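Local coordinates for MoaF-like domain-containing protein (Burkholderia vietnamiensis, PDB 5HAL) that is of unknown function but forms a small calycin-like beta barrel of the MoaF-like family and is possibly a beta-lactamase, at residues A[85-97]-A[103-115]. Numbering follows the deposited sequence. Where two conformers were deposited one is given.
Sequences HIDDFAAGTSRTF and LDFHRLDGSLRAV. With EDO (1,2-ethanediol), chain B.
Asp87 and Leu112 meet at about a right angle, methyl CD1 of the leucine lying 3.6 Å from the carboxylate carbon CG. That carboxylate is fixed in rotation by two bonds on its syn sides: His85 ND1 gives a nearly straight one to OD2 (2.7 Å), and Ser94 OG another to OD1. His85 NE2 is hydrogen-bonded to O1 of a 1,2-ethanediol, probably from the crystallisation liquor. The trans chi1 of Leu112 (176°) brings CD2 to 3.7 Å from Phe89 CD1, while Leu112 CD1 sits over one face of the Phe89 ring, toward the rim. After the Asx turn of Asp88 and a G1 bulge at Gly92 and Thr93, Leu112 N bonds Gly92 O, and the antiparallel pairs Ser94–Gly110 and Thr96–Leu108 each share two backbone bonds. Arg95 bends at chi3 (-59°), laying its guanidinium face over Asp109 CB; no N-H points at the carboxylate, so any attraction is probably weak. Thr96 OG1 adds a weak bond to Leu108 O, and Phe97 packs CB against Phe105 CE1 (4.0 Å). Strands 93-99 and 105-114 form a hairpin following strand 82-88 in the closed eight-stranded barrel, where Tyr27 of strand 22-27 touches His85, Thr96 and Leu108 and bonds Ser94 OG.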
loop_
_atom_site.group_PDB
_atom_site.type_symbol
_atom_site.label_atom_id
_atom_site.label_comp_id
_atom_site.label_asym_id
_atom_site.label_seq_id
_atom_site.Cartn_x
_atom_site.Cartn_y
_atom_site.Cartn_z
ATOM N N HIS A 85 -2.082 3.015 4.646
ATOM C CA HIS A 85 -3.158 2.882 3.669
ATOM C C HIS A 85 -4.479 2.620 4.373
ATOM O O HIS A 85 -4.538 1.825 5.313
ATOM C CB HIS A 85 -2.929 1.699 2.727
ATOM C CG HIS A 85 -2.014 1.971 1.583
ATOM N ND1 HIS A 85 -2.144 1.322 0.371
ATOM C CD2 HIS A 85 -0.930 2.776 1.472
ATOM C CE1 HIS A 85 -1.190 1.738 -0.445
ATOM N NE2 HIS A 85 -0.444 2.621 0.198
ATOM N N ILE A 86 -5.553 3.226 3.867
ATOM C CA ILE A 86 -6.907 2.750 4.130
ATOM C C ILE A 86 -7.442 2.301 2.783
ATOM O O ILE A 86 -7.826 3.125 1.945
ATOM C CB ILE A 86 -7.802 3.812 4.771
ATOM C CG1 ILE A 86 -7.140 4.300 6.056
ATOM C CG2 ILE A 86 -9.178 3.229 5.072
ATOM C CD1 ILE A 86 -7.687 5.567 6.546
ATOM N N ASP A 87 -7.432 0.996 2.559
ATOM C CA ASP A 87 -7.702 0.418 1.253
ATOM C C ASP A 87 -9.021 -0.339 1.317
ATOM O O ASP A 87 -9.166 -1.280 2.103
ATOM C CB ASP A 87 -6.554 -0.494 0.820
ATOM C CG ASP A 87 -5.318 0.291 0.409
ATOM O OD1 ASP A 87 -5.420 1.530 0.333
ATOM O OD2 ASP A 87 -4.253 -0.316 0.152
ATOM N N ASP A 88 -9.974 0.089 0.495
ATOM C CA ASP A 88 -11.306 -0.500 0.418
ATOM C C ASP A 88 -11.343 -1.330 -0.858
ATOM O O ASP A 88 -11.382 -0.775 -1.963
ATOM C CB ASP A 88 -12.354 0.615 0.427
ATOM C CG ASP A 88 -13.794 0.112 0.297
ATOM O OD1 ASP A 88 -14.038 -1.025 -0.147
ATOM O OD2 ASP A 88 -14.697 0.902 0.630
ATOM N N PHE A 89 -11.315 -2.660 -0.705
ATOM C CA PHE A 89 -11.196 -3.556 -1.846
ATOM C C PHE A 89 -12.516 -3.806 -2.555
ATOM O O PHE A 89 -12.508 -4.401 -3.637
ATOM C CB PHE A 89 -10.580 -4.888 -1.406
ATOM C CG PHE A 89 -9.149 -4.763 -0.976
ATOM C CD1 PHE A 89 -8.125 -5.071 -1.851
ATOM C CD2 PHE A 89 -8.830 -4.281 0.284
ATOM C CE1 PHE A 89 -6.804 -4.936 -1.467
ATOM C CE2 PHE A 89 -7.516 -4.147 0.677
ATOM C CZ PHE A 89 -6.496 -4.472 -0.208
ATOM N N ALA A 90 -13.640 -3.380 -1.983
ATOM C CA ALA A 90 -14.911 -3.510 -2.690
ATOM C C ALA A 90 -15.187 -2.287 -3.557
ATOM O O ALA A 90 -15.547 -2.420 -4.729
ATOM C CB ALA A 90 -16.057 -3.728 -1.701
ATOM N N ALA A 91 -15.004 -1.093 -2.997
ATOM C CA ALA A 91 -15.169 0.131 -3.767
ATOM C C ALA A 91 -13.980 0.416 -4.671
ATOM O O ALA A 91 -14.102 1.239 -5.585
ATOM C CB ALA A 91 -15.388 1.318 -2.828
ATOM N N GLY A 92 -12.842 -0.235 -4.442
ATOM C CA GLY A 92 -11.660 0.044 -5.239
ATOM C C GLY A 92 -11.031 1.393 -4.960
ATOM O O GLY A 92 -10.654 2.106 -5.901
ATOM N N THR A 93 -10.902 1.768 -3.691
ATOM C CA THR A 93 -10.324 3.048 -3.320
ATOM C C THR A 93 -9.143 2.840 -2.384
ATOM O O THR A 93 -9.090 1.865 -1.629
ATOM C CB THR A 93 -11.346 3.962 -2.632
ATOM O OG1 THR A 93 -11.765 3.355 -1.409
ATOM C CG2 THR A 93 -12.572 4.186 -3.527
ATOM N N SER A 94 -8.209 3.787 -2.421
ATOM C CA SER A 94 -7.046 3.765 -1.544
ATOM C C SER A 94 -6.786 5.180 -1.042
ATOM O O SER A 94 -6.600 6.107 -1.838
ATOM C CB SER A 94 -5.816 3.208 -2.272
ATOM O OG SER A 94 -4.647 3.333 -1.465
ATOM N N ARG A 95 -6.776 5.350 0.274
ATOM C CA ARG A 95 -6.431 6.619 0.899
ATOM C C ARG A 95 -5.146 6.431 1.693
ATOM O O ARG A 95 -5.063 5.536 2.543
ATOM C CB ARG A 95 -7.562 7.110 1.797
ATOM C CG ARG A 95 -7.285 8.468 2.398
ATOM C CD ARG A 95 -8.470 8.984 3.211
ATOM N NE ARG A 95 -9.696 9.111 2.426
ATOM C CZ ARG A 95 -9.931 10.099 1.572
ATOM N NH1 ARG A 95 -9.013 11.038 1.383
ATOM N NH2 ARG A 95 -11.078 10.143 0.907
ATOM N N THR A 96 -4.141 7.261 1.415
ATOM C CA THR A 96 -2.809 7.033 1.956
ATOM C C THR A 96 -2.279 8.264 2.674
ATOM O O THR A 96 -2.528 9.407 2.283
ATOM C CB THR A 96 -1.798 6.620 0.862
ATOM O OG1 THR A 96 -1.577 7.713 -0.032
ATOM C CG2 THR A 96 -2.332 5.459 0.076
ATOM N N PHE A 97 -1.519 7.988 3.724
ATOM C CA PHE A 97 -0.796 8.973 4.507
ATOM C C PHE A 97 0.645 8.504 4.553
ATOM O O PHE A 97 0.914 7.371 4.958
ATOM C CB PHE A 97 -1.385 9.078 5.916
ATOM C CG PHE A 97 -2.873 9.336 5.927
ATOM C CD1 PHE A 97 -3.358 10.629 6.009
ATOM C CD2 PHE A 97 -3.782 8.284 5.838
ATOM C CE1 PHE A 97 -4.748 10.886 6.009
ATOM C CE2 PHE A 97 -5.160 8.529 5.834
ATOM C CZ PHE A 97 -5.638 9.843 5.928
ATOM N N LEU A 103 10.384 13.824 6.918
ATOM C CA LEU A 103 9.229 14.239 7.725
ATOM C C LEU A 103 8.243 15.098 6.937
ATOM O O LEU A 103 7.287 15.633 7.543
ATOM C CB LEU A 103 9.635 14.977 9.010
ATOM C CG LEU A 103 10.318 14.126 10.090
ATOM C CD1 LEU A 103 10.790 14.999 11.218
ATOM C CD2 LEU A 103 9.332 13.116 10.612
ATOM N N ASP A 104 8.424 15.260 5.625
ATOM C CA ASP A 104 7.327 15.738 4.788
ATOM C C ASP A 104 6.153 14.768 4.880
ATOM O O ASP A 104 6.325 13.553 4.775
ATOM C CB ASP A 104 7.773 15.878 3.332
ATOM C CG ASP A 104 8.884 16.893 3.161
ATOM O OD1 ASP A 104 8.734 18.041 3.614
ATOM O OD2 ASP A 104 9.927 16.532 2.592
ATOM N N PHE A 105 4.961 15.311 5.065
ATOM C CA PHE A 105 3.749 14.535 5.275
ATOM C C PHE A 105 2.889 14.690 4.036
ATOM O O PHE A 105 2.558 15.815 3.649
ATOM C CB PHE A 105 3.013 15.022 6.527
ATOM C CG PHE A 105 1.888 14.125 6.977
ATOM C CD1 PHE A 105 2.013 12.741 6.924
ATOM C CD2 PHE A 105 0.711 14.677 7.492
ATOM C CE1 PHE A 105 0.984 11.911 7.365
ATOM C CE2 PHE A 105 -0.322 13.863 7.940
ATOM C CZ PHE A 105 -0.192 12.481 7.879
ATOM N N HIS A 106 2.532 13.569 3.416
ATOM C CA HIS A 106 1.810 13.570 2.153
ATOM C C HIS A 106 0.522 12.775 2.288
ATOM O O HIS A 106 0.533 11.643 2.781
ATOM C CB HIS A 106 2.669 12.979 1.029
ATOM C CG HIS A 106 3.899 13.775 0.742
ATOM N ND1 HIS A 106 5.168 13.274 0.924
ATOM C CD2 HIS A 106 4.054 15.055 0.323
ATOM C CE1 HIS A 106 6.053 14.205 0.608
ATOM N NE2 HIS A 106 5.401 15.297 0.248
ATOM N N ARG A 107 -0.578 13.370 1.851
ATOM C CA ARG A 107 -1.868 12.706 1.803
ATOM C C ARG A 107 -2.262 12.543 0.350
ATOM O O ARG A 107 -2.195 13.503 -0.424
ATOM C CB ARG A 107 -2.935 13.518 2.539
ATOM C CG ARG A 107 -2.575 13.858 3.959
ATOM C CD ARG A 107 -3.123 15.216 4.256
ATOM N NE ARG A 107 -3.592 15.356 5.619
ATOM C CZ ARG A 107 -2.969 16.075 6.540
ATOM N NH1 ARG A 107 -1.843 16.709 6.237
ATOM N NH2 ARG A 107 -3.486 16.168 7.757
ATOM N N LEU A 108 -2.653 11.331 -0.019
ATOM C CA LEU A 108 -3.110 11.050 -1.370
ATOM C C LEU A 108 -4.313 10.131 -1.277
ATOM O O LEU A 108 -4.437 9.345 -0.337
ATOM C CB LEU A 108 -2.022 10.379 -2.223
ATOM C CG LEU A 108 -0.770 11.154 -2.629
ATOM C CD1 LEU A 108 0.212 10.211 -3.311
ATOM C CD2 LEU A 108 -1.139 12.314 -3.555
ATOM N N ASP A 109 -5.205 10.231 -2.247
ATOM C CA ASP A 109 -6.251 9.231 -2.336
ATOM C C ASP A 109 -6.511 8.928 -3.803
ATOM O O ASP A 109 -6.438 9.821 -4.650
ATOM C CB ASP A 109 -7.511 9.688 -1.604
ATOM C CG ASP A 109 -8.385 10.513 -2.457
ATOM O OD1 ASP A 109 -8.014 11.676 -2.708
ATOM O OD2 ASP A 109 -9.440 9.996 -2.881
ATOM N N GLY A 110 -6.761 7.664 -4.105
ATOM C CA GLY A 110 -6.993 7.280 -5.476
ATOM C C GLY A 110 -7.702 5.960 -5.598
ATOM O O GLY A 110 -8.417 5.529 -4.692
ATOM N N SER A 111 -7.506 5.329 -6.749
ATOM C CA SER A 111 -8.155 4.079 -7.082
ATOM C C SER A 111 -7.288 2.899 -6.662
ATOM O O SER A 111 -6.077 3.020 -6.469
ATOM C CB SER A 111 -8.427 4.006 -8.580
ATOM O OG SER A 111 -7.205 4.094 -9.286
ATOM N N LEU A 112 -7.940 1.748 -6.535
ATOM C CA LEU A 112 -7.281 0.492 -6.203
ATOM C C LEU A 112 -7.958 -0.607 -7.003
ATOM O O LEU A 112 -9.181 -0.742 -6.962
ATOM C CB LEU A 112 -7.362 0.195 -4.699
ATOM C CG LEU A 112 -6.802 -1.146 -4.204
ATOM C CD1 LEU A 112 -6.261 -1.019 -2.783
ATOM C CD2 LEU A 112 -7.842 -2.256 -4.271
ATOM N N ARG A 113 -7.170 -1.387 -7.747
ATOM C CA ARG A 113 -7.777 -2.458 -8.531
ATOM C C ARG A 113 -6.847 -3.665 -8.617
ATOM O O ARG A 113 -5.620 -3.530 -8.667
ATOM C CB ARG A 113 -8.163 -1.989 -9.939
ATOM C CG ARG A 113 -6.990 -1.708 -10.833
ATOM C CD ARG A 113 -7.373 -1.731 -12.310
ATOM N NE ARG A 113 -6.175 -1.796 -13.144
ATOM C CZ ARG A 113 -5.737 -2.897 -13.749
ATOM N NH1 ARG A 113 -6.412 -4.038 -13.646
ATOM N NH2 ARG A 113 -4.625 -2.853 -14.471
ATOM N N ALA A 114 -7.460 -4.847 -8.636
ATOM C CA ALA A 114 -6.728 -6.104 -8.752
ATOM C C ALA A 114 -6.030 -6.216 -10.103
ATOM O O ALA A 114 -6.611 -5.904 -11.142
ATOM C CB ALA A 114 -7.683 -7.286 -8.572
ATOM N N VAL A 115 -4.776 -6.664 -10.077
ATOM C CA VAL A 115 -3.973 -6.882 -11.287
ATOM C C VAL A 115 -4.052 -8.343 -11.726
ATOM O O VAL A 115 -4.056 -9.234 -10.878
ATOM C CB VAL A 115 -2.495 -6.487 -11.057
ATOM C CG1 VAL A 115 -1.650 -6.782 -12.299
ATOM C CG2 VAL A 115 -2.388 -5.035 -10.666
ATOM O OXT VAL A 115 -4.095 -8.677 -12.915
HETATM C C1 EDO B . 2.467 5.200 -0.499
HETATM O O1 EDO B . 1.534 4.248 -1.042
HETATM C C2 EDO B . 3.836 5.016 -1.143
HETATM O O2 EDO B . 4.717 6.094 -0.804
#